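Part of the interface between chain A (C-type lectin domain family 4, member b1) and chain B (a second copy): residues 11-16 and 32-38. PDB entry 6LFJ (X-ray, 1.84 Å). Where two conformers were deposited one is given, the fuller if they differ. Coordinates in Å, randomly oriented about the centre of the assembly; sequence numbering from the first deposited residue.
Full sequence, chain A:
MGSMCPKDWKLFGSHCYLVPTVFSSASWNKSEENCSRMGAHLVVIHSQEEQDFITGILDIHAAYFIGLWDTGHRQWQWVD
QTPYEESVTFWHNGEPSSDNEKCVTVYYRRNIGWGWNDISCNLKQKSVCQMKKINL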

# COMPACT_ATOMS: atom_id res chain seq x y z
N LEU A 11 -16.53 5.97 -0.13
CA LEU A 11 -15.96 4.67 0.28
C LEU A 11 -15.58 3.90 -0.98
O LEU A 11 -16.41 3.81 -1.90
CB LEU A 11 -17.03 3.90 1.06
CG LEU A 11 -16.65 2.48 1.48
CD1 LEU A 11 -15.44 2.50 2.40
CD2 LEU A 11 -17.84 1.80 2.17
N PHE A 12 -14.37 3.34 -1.02
CA PHE A 12 -14.00 2.27 -1.97
C PHE A 12 -12.92 1.40 -1.34
O PHE A 12 -11.89 1.94 -0.88
CB PHE A 12 -13.54 2.82 -3.32
CG PHE A 12 -13.26 1.73 -4.31
CD1 PHE A 12 -14.30 1.13 -5.00
CD2 PHE A 12 -11.98 1.24 -4.49
CE1 PHE A 12 -14.06 0.10 -5.88
CE2 PHE A 12 -11.74 0.20 -5.38
CZ PHE A 12 -12.79 -0.38 -6.06
N GLY A 13 -13.15 0.10 -1.31
CA GLY A 13 -12.23 -0.82 -0.63
C GLY A 13 -12.06 -0.41 0.82
O GLY A 13 -13.06 -0.10 1.49
N SER A 14 -10.81 -0.40 1.29
CA SER A 14 -10.49 -0.08 2.69
C SER A 14 -10.37 1.44 2.89
O SER A 14 -10.00 1.82 3.99
CB SER A 14 -9.22 -0.77 3.12
OG SER A 14 -8.10 -0.21 2.45
N HIS A 15 -10.66 2.26 1.87
CA HIS A 15 -10.32 3.71 1.90
C HIS A 15 -11.55 4.61 1.74
O HIS A 15 -12.61 4.17 1.25
CB HIS A 15 -9.26 4.03 0.85
CG HIS A 15 -7.98 3.27 1.02
ND1 HIS A 15 -7.64 2.20 0.20
CD2 HIS A 15 -6.94 3.45 1.87
CE1 HIS A 15 -6.45 1.75 0.55
NE2 HIS A 15 -5.99 2.50 1.57
N CYS A 16 -11.37 5.86 2.15
CA CYS A 16 -12.32 6.99 1.99
C CYS A 16 -11.62 8.03 1.13
O CYS A 16 -10.40 8.22 1.35
CB CYS A 16 -12.67 7.58 3.35
SG CYS A 16 -13.32 6.35 4.50
N GLU B 32 -2.05 -6.56 1.04
CA GLU B 32 -2.30 -5.61 2.15
C GLU B 32 -3.73 -5.07 2.01
O GLU B 32 -4.44 -5.04 3.03
CB GLU B 32 -1.27 -4.49 2.18
CG GLU B 32 -1.58 -3.40 3.20
CD GLU B 32 -1.76 -3.83 4.66
OE1 GLU B 32 -1.37 -4.96 5.02
OE2 GLU B 32 -2.27 -3.00 5.44
N GLU B 33 -4.15 -4.69 0.80
CA GLU B 33 -5.52 -4.14 0.59
C GLU B 33 -6.57 -5.22 0.91
O GLU B 33 -7.62 -4.89 1.49
CB GLU B 33 -5.71 -3.62 -0.83
CG GLU B 33 -7.14 -3.17 -1.12
CD GLU B 33 -7.69 -2.03 -0.26
OE1 GLU B 33 -6.92 -1.46 0.55
OE2 GLU B 33 -8.88 -1.72 -0.41
N ASN B 34 -6.32 -6.47 0.52
CA ASN B 34 -7.25 -7.59 0.82
C ASN B 34 -7.42 -7.73 2.34
O ASN B 34 -8.56 -7.86 2.82
CB ASN B 34 -6.77 -8.89 0.20
CG ASN B 34 -7.73 -10.00 0.53
OD1 ASN B 34 -7.39 -10.93 1.26
ND2 ASN B 34 -8.96 -9.84 0.08
N CYS B 35 -6.32 -7.70 3.09
CA CYS B 35 -6.40 -7.74 4.58
C CYS B 35 -7.19 -6.52 5.08
O CYS B 35 -8.07 -6.71 5.93
CB CYS B 35 -5.03 -7.78 5.25
SG CYS B 35 -4.08 -9.28 4.89
N SER B 36 -6.88 -5.31 4.59
CA SER B 36 -7.50 -4.05 5.08
C SER B 36 -9.01 -4.06 4.83
O SER B 36 -9.76 -3.50 5.65
CB SER B 36 -6.86 -2.83 4.46
OG SER B 36 -5.48 -2.83 4.74
N ARG B 37 -9.44 -4.65 3.72
CA ARG B 37 -10.89 -4.76 3.41
C ARG B 37 -11.59 -5.58 4.50
O ARG B 37 -12.78 -5.33 4.73
CB ARG B 37 -11.11 -5.34 2.02
CG ARG B 37 -10.90 -4.28 0.96
CD ARG B 37 -10.89 -4.86 -0.42
NE ARG B 37 -10.62 -3.86 -1.44
CZ ARG B 37 -10.76 -4.10 -2.73
NH1 ARG B 37 -11.16 -5.30 -3.14
NH2 ARG B 37 -10.49 -3.16 -3.61
N MET B 38 -10.88 -6.48 5.17
CA MET B 38 -11.48 -7.34 6.22
C MET B 38 -11.30 -6.69 7.59
O MET B 38 -11.60 -7.36 8.58
CB MET B 38 -10.85 -8.72 6.21
CG MET B 38 -11.09 -9.45 4.91
SD MET B 38 -10.49 -11.15 4.92
CE MET B 38 -8.72 -10.89 4.88

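This is a small polar contact in which the tip of a β-hairpin in chain A sets its turn against one side of a helix in chain B, with the carboxylate of B:Glu33 binding the turn through both of its oxygens. A type II' turn from A:Phe12 to A:His15 forms the tip, closed by paired backbone hydrogen bonds, A:Phe12 N to A:His15 O and A:His15 N to A:Phe12 O, each 3.0 Å. A:Ser14, buried in the assembly, supplies both donors to the helix: its backbone N reaches B:Glu33 OE2 at 2.9 Å with an N-H...acceptor angle of 158°, and its OG, placed by a p rotamer, gives a short 2.6 Å hydrogen bond to B:Glu33 OE1. Main chain and side chain of one residue thus grip the two oxygens of one carboxylate.

B:Glu33 is also engaged from its own chain: B:Arg37 NE, four residues on, forms a 2.9 Å salt bridge with B:Glu33 OE2; that oxygen therefore accepts from both chains. B:Arg37, extended beyond chi1, lies alongside the turn, its NE 3.5 Å from A:Gly13 CA and its NH2 4.0 Å from A:Phe12 CE2, an oblique approach to the ring. A:Gly13 suits this crowded site: its phi of 56° favours glycine, and an ideal CB would lie 2.4 Å from B:Glu33 OE2, a clash, and 3.0 Å from B:Arg37 NE.

Beside the hydrogen bonds, A:Ser14 CB packs 3.4 Å from B:Ser36 CB, both CA-to-CB bonds pointing toward the partner stretch, while B:Ser36 OG turns back to its own helix, donating to B:Glu32 O at 3.0 Å. A:His15 adds a close approach, CE1 to B:Glu33 OE1 at 3.2 Å, oblique to the imidazole.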